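Peptidase M16 inactive domain family protein (Pseudomonas fluorescens, PDB 3GWB) is of unknown function but belongs to the M16 metallopeptidase family, whose active members hydrolyse peptide bonds with a bound metal, an activity it may itself lack. Local coordinates at residues S47-G50 against G54-L57; L58-L63 against K190-G195. One frame throughout, in Å; residues are numbered along the deposited sequence.

Both contacts use helix 55-62, in the part of the chain built on the six-stranded mixed sheet, and they lie on the same side of the chain's centre with their own centres about 10 Å apart. Contact 1 closes first, joining the loop that follows strand 35-42 to the start of the helix. Contact 2 begins at the next residue and reaches across 126 residues to the end of helix 181-191. Contact 1 touches the start of helix 55-62, contact 2 its second half and Leu63. In active M16 peptidases the corresponding helix carries the HXXEH zinc motif; here Leu57, Asn60 and Ala61 appear to stand in those places, consistent with an inactive member.

Contact 1: residues S47-G50 against G54-L57; sequences SQDG and GVAL
The backbones of Asp49 and Ala56 come closest, CA to CA 5.9 Å, where the loop folds back on the opening turn of helix 55-62. Asp49 carries the contact. Its CG stands beside its own backbone N (chi1 -81°), which carries the carboxylate to the helix start. Ala56 N donates to Asp49 OD1 over 3.0 Å at 157°, meeting the oxygen nearly end-on. The other oxygen, OD2, accepts Gly54 N at 2.7 Å, although the exact place of OD2 is doubtful. A carboxylate at the N-terminal end of a helix is a common stabilising feature: it occupies N-H groups that have no acceptor within the helix, and its charge probably suits the helix dipole. Gly54 is the N-cap residue, and at its backbone angles a CB would collide with the preceding carbonyl oxygen. A water accepts Leu57 N at 3.0 Å and lies 2.9 Å from Asp49 OD1. Methyl groups close in on that oxygen, Ala56 CB at 3.2 Å and Val55 CG1 at 3.5 Å. Exchanging Asp49 for an alanine would probably leave Ala56 N without its loop acceptor and let the loop drift from the helix. His167 touches Asp49, and Phe187 of helix 181-191 packs on Ala56.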
loop_
_atom_site.group_PDB
_atom_site.type_symbol
_atom_site.label_atom_id
_atom_site.label_comp_id
_atom_site.label_asym_id
_atom_site.label_seq_id
_atom_site.Cartn_x
_atom_site.Cartn_y
_atom_site.Cartn_z
ATOM N N SER A 47 -16.384 16.524 -2.313
ATOM C CA SER A 47 -17.134 17.730 -1.979
ATOM C C SER A 47 -18.032 18.143 -3.150
ATOM O O SER A 47 -18.929 18.972 -2.996
ATOM C CB SER A 47 -16.178 18.879 -1.610
ATOM O OG SER A 47 -15.370 19.282 -2.708
ATOM N N GLN A 48 -17.793 17.550 -4.318
ATOM C CA GLN A 48 -18.583 17.850 -5.508
ATOM C C GLN A 48 -19.628 16.762 -5.758
ATOM O O GLN A 48 -20.371 16.828 -6.735
ATOM C CB GLN A 48 -17.684 17.963 -6.746
ATOM C CG GLN A 48 -16.645 19.084 -6.713
ATOM C CD GLN A 48 -17.246 20.461 -6.469
ATOM O OE1 GLN A 48 -18.364 20.760 -6.897
ATOM N NE2 GLN A 48 -16.489 21.317 -5.796
ATOM N N ASP A 49 -19.681 15.770 -4.873
ATOM C CA ASP A 49 -20.622 14.657 -5.001
ATOM C C ASP A 49 -22.080 15.067 -5.168
ATOM O O ASP A 49 -22.812 14.468 -5.954
ATOM C CB ASP A 49 -20.532 13.722 -3.787
ATOM C CG ASP A 49 -19.378 12.740 -3.880
ATOM O OD1 ASP A 49 -18.772 12.615 -4.969
ATOM O OD2 ASP A 49 -19.085 12.081 -2.858
ATOM N N GLY A 50 -22.508 16.073 -4.417
ATOM C CA GLY A 50 -23.892 16.489 -4.507
ATOM C C GLY A 50 -24.785 15.413 -3.917
ATOM O O GLY A 50 -24.553 14.948 -2.798
ATOM N N GLY A 54 -19.877 9.524 -3.322
ATOM C CA GLY A 54 -19.011 8.523 -3.921
ATOM C C GLY A 54 -18.839 8.589 -5.436
ATOM O O GLY A 54 -17.988 7.896 -5.990
ATOM N N VAL A 55 -19.626 9.411 -6.124
ATOM C CA VAL A 55 -19.503 9.470 -7.578
ATOM C C VAL A 55 -18.141 10.032 -8.002
ATOM O O VAL A 55 -17.565 9.596 -8.994
ATOM C CB VAL A 55 -20.663 10.291 -8.217
ATOM C CG1 VAL A 55 -20.532 11.773 -7.881
ATOM C CG2 VAL A 55 -20.676 10.078 -9.720
ATOM N N ALA A 56 -17.611 10.971 -7.227
ATOM C CA ALA A 56 -16.318 11.563 -7.548
ATOM C C ALA A 56 -15.210 10.523 -7.473
ATOM O O ALA A 56 -14.370 10.417 -8.366
ATOM C CB ALA A 56 -16.013 12.715 -6.587
ATOM N N LEU A 57 -15.215 9.739 -6.407
ATOM C CA LEU A 57 -14.176 8.740 -6.252
ATOM C C LEU A 57 -14.302 7.654 -7.318
ATOM O O LEU A 57 -13.306 7.179 -7.866
ATOM C CB LEU A 57 -14.248 8.145 -4.847
ATOM C CG LEU A 57 -12.925 7.606 -4.303
ATOM C CD1 LEU A 57 -12.750 8.048 -2.849
ATOM C CD2 LEU A 57 -12.894 6.090 -4.439
HETATM O O HOH W 1 -16.815 10.731 -4.094
#

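Contact 2: residues L58-L63 against K190-G195; sequences LTNAML and KAYAAG
Tyr192 reaches from the end of helix 181-191 to the second half of helix 55-62, where its ring meets Asn60 and Thr59, and to Leu63 after them, although the nearest CA atoms, those of Asn60 and Tyr192, are 9.4 Å apart. The close part is at the phenol end. Asn60 ND2 donates to Tyr192 OH over 3.0 Å at 160°, with the oxygen almost in the plane of the amide and the amide nitrogen at the edge of the ring. The two side chains cross at about a right angle, while their flat groups are turned only 32° against each other. With CG anti to the backbone N (chi1 -177°) the amide of Asn60 extends to the phenol; Asn60 CB also lies 3.3 Å from Tyr192 OH. ND2 has a second acceptor, Val96 O, and the two bonds together should hold the amide against turning. Of the two methyl contacts, Leu63 is the snugger: its CD1 is in van der Waals contact with Tyr192 CE2 at 3.8 Å. Thr59 CG2 lies more loosely, 4.1 Å from Tyr192 CE1, so methyl groups stand near both ring carbons next to CZ. Thr59 OG1 points back into its own helix and bonds Val55 O, which leaves the methyl to meet the ring. All four touching residues are buried; solvent is met farther off, at exposed Lys190 and at partly exposed Ala61, whose CB is directed away from Tyr192. His188 stacks on the Tyr192 ring and Phe42 of strand 35-42 meets it at an inclined angle, while Ala95 of strand 95-102 touches both Tyr192 and Asn60; helix 126-143 packs against Leu58 and Met62, on another flank of helix 55-62 than the one that meets helix 181-191.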
loop_
_atom_site.group_PDB
_atom_site.type_symbol
_atom_site.label_atom_id
_atom_site.label_comp_id
_atom_site.label_asym_id
_atom_site.label_seq_id
_atom_site.Cartn_x
_atom_site.Cartn_y
_atom_site.Cartn_z
ATOM N N LEU A 58 -15.535 7.274 -7.627
ATOM C CA LEU A 58 -15.767 6.243 -8.627
ATOM C C LEU A 58 -15.320 6.707 -10.012
ATOM O O LEU A 58 -14.718 5.947 -10.767
ATOM C CB LEU A 58 -17.249 5.870 -8.637
ATOM C CG LEU A 58 -17.680 4.609 -9.386
ATOM C CD1 LEU A 58 -16.784 3.429 -9.026
ATOM C CD2 LEU A 58 -19.141 4.314 -9.028
ATOM N N THR A 59 -15.609 7.959 -10.347
ATOM C CA THR A 59 -15.219 8.483 -11.647
ATOM C C THR A 59 -13.695 8.473 -11.751
ATOM O O THR A 59 -13.137 8.043 -12.760
ATOM C CB THR A 59 -15.731 9.936 -11.864
ATOM O OG1 THR A 59 -17.157 9.970 -11.744
ATOM C CG2 THR A 59 -15.355 10.436 -13.262
ATOM N N ASN A 60 -13.024 8.934 -10.702
ATOM C CA ASN A 60 -11.569 8.980 -10.708
ATOM C C ASN A 60 -10.932 7.598 -10.815
ATOM O O ASN A 60 -9.880 7.436 -11.430
ATOM C CB ASN A 60 -11.059 9.696 -9.454
ATOM C CG ASN A 60 -9.550 9.830 -9.440
ATOM O OD1 ASN A 60 -8.845 8.978 -8.902
ATOM N ND2 ASN A 60 -9.047 10.892 -10.049
ATOM N N ALA A 61 -11.578 6.603 -10.224
ATOM C CA ALA A 61 -11.067 5.242 -10.255
ATOM C C ALA A 61 -11.274 4.594 -11.616
ATOM O O ALA A 61 -10.509 3.712 -12.006
ATOM C CB ALA A 61 -11.759 4.405 -9.182
HETATM N N MSE A 62 -12.301 5.033 -12.336
HETATM C CA MSE A 62 -12.619 4.461 -13.646
HETATM C C MSE A 62 -11.849 5.045 -14.834
HETATM O O MSE A 62 -11.943 4.525 -15.947
HETATM C CB MSE A 62 -14.124 4.594 -13.904
HETATM C CG MSE A 62 -15.022 3.741 -12.990
HETATM SE SE MSE A 62 -15.095 2.012 -13.503
HETATM C CE MSE A 62 -15.922 2.211 -15.107
ATOM N N LEU A 63 -11.081 6.107 -14.605
ATOM C CA LEU A 63 -10.334 6.752 -15.682
ATOM C C LEU A 63 -9.488 5.798 -16.511
ATOM O O LEU A 63 -9.632 5.737 -17.733
ATOM C CB LEU A 63 -9.436 7.862 -15.124
ATOM C CG LEU A 63 -10.127 9.007 -14.369
ATOM C CD1 LEU A 63 -9.082 10.000 -13.887
ATOM C CD2 LEU A 63 -11.135 9.706 -15.277
ATOM N N LYS A 190 -18.232 17.643 -16.340
ATOM C CA LYS A 190 -18.310 18.822 -15.489
ATOM C C LYS A 190 -17.074 19.061 -14.617
ATOM O O LYS A 190 -16.524 20.163 -14.589
ATOM C CB LYS A 190 -19.536 18.702 -14.577
ATOM C CG LYS A 190 -19.636 19.776 -13.503
ATOM C CD LYS A 190 -20.971 19.704 -12.746
ATOM C CE LYS A 190 -21.075 18.473 -11.864
ATOM N NZ LYS A 190 -20.048 18.505 -10.781
ATOM N N ALA A 191 -16.644 18.022 -13.908
ATOM C CA ALA A 191 -15.517 18.132 -12.982
ATOM C C ALA A 191 -14.132 17.971 -13.590
ATOM O O ALA A 191 -13.145 18.457 -13.036
ATOM C CB ALA A 191 -15.706 17.135 -11.833
ATOM N N TYR A 192 -14.037 17.282 -14.719
ATOM C CA TYR A 192 -12.735 17.113 -15.341
ATOM C C TYR A 192 -12.519 18.078 -16.500
ATOM O O TYR A 192 -11.610 17.909 -17.314
ATOM C CB TYR A 192 -12.544 15.658 -15.781
ATOM C CG TYR A 192 -12.231 14.739 -14.609
ATOM C CD1 TYR A 192 -13.210 14.428 -13.662
ATOM C CD2 TYR A 192 -10.947 14.235 -14.416
ATOM C CE1 TYR A 192 -12.917 13.644 -12.554
ATOM C CE2 TYR A 192 -10.641 13.442 -13.303
ATOM C CZ TYR A 192 -11.633 13.157 -12.379
ATOM O OH TYR A 192 -11.335 12.394 -11.276
ATOM N N ALA A 193 -13.359 19.108 -16.565
ATOM C CA ALA A 193 -13.247 20.122 -17.610
ATOM C C ALA A 193 -11.898 20.837 -17.460
ATOM O O ALA A 193 -11.402 21.034 -16.348
ATOM C CB ALA A 193 -14.407 21.123 -17.503
ATOM N N ALA A 194 -11.306 21.213 -18.585
ATOM C CA ALA A 194 -10.012 21.884 -18.594
ATOM C C ALA A 194 -9.950 23.126 -17.705
ATOM O O ALA A 194 -8.932 23.393 -17.069
ATOM C CB ALA A 194 -9.641 22.243 -20.022
ATOM N N GLY A 195 -11.034 23.892 -17.662
ATOM C CA GLY A 195 -11.037 25.084 -16.832
ATOM C C GLY A 195 -11.032 24.772 -15.344
ATOM O O GLY A 195 -10.835 25.665 -14.520
#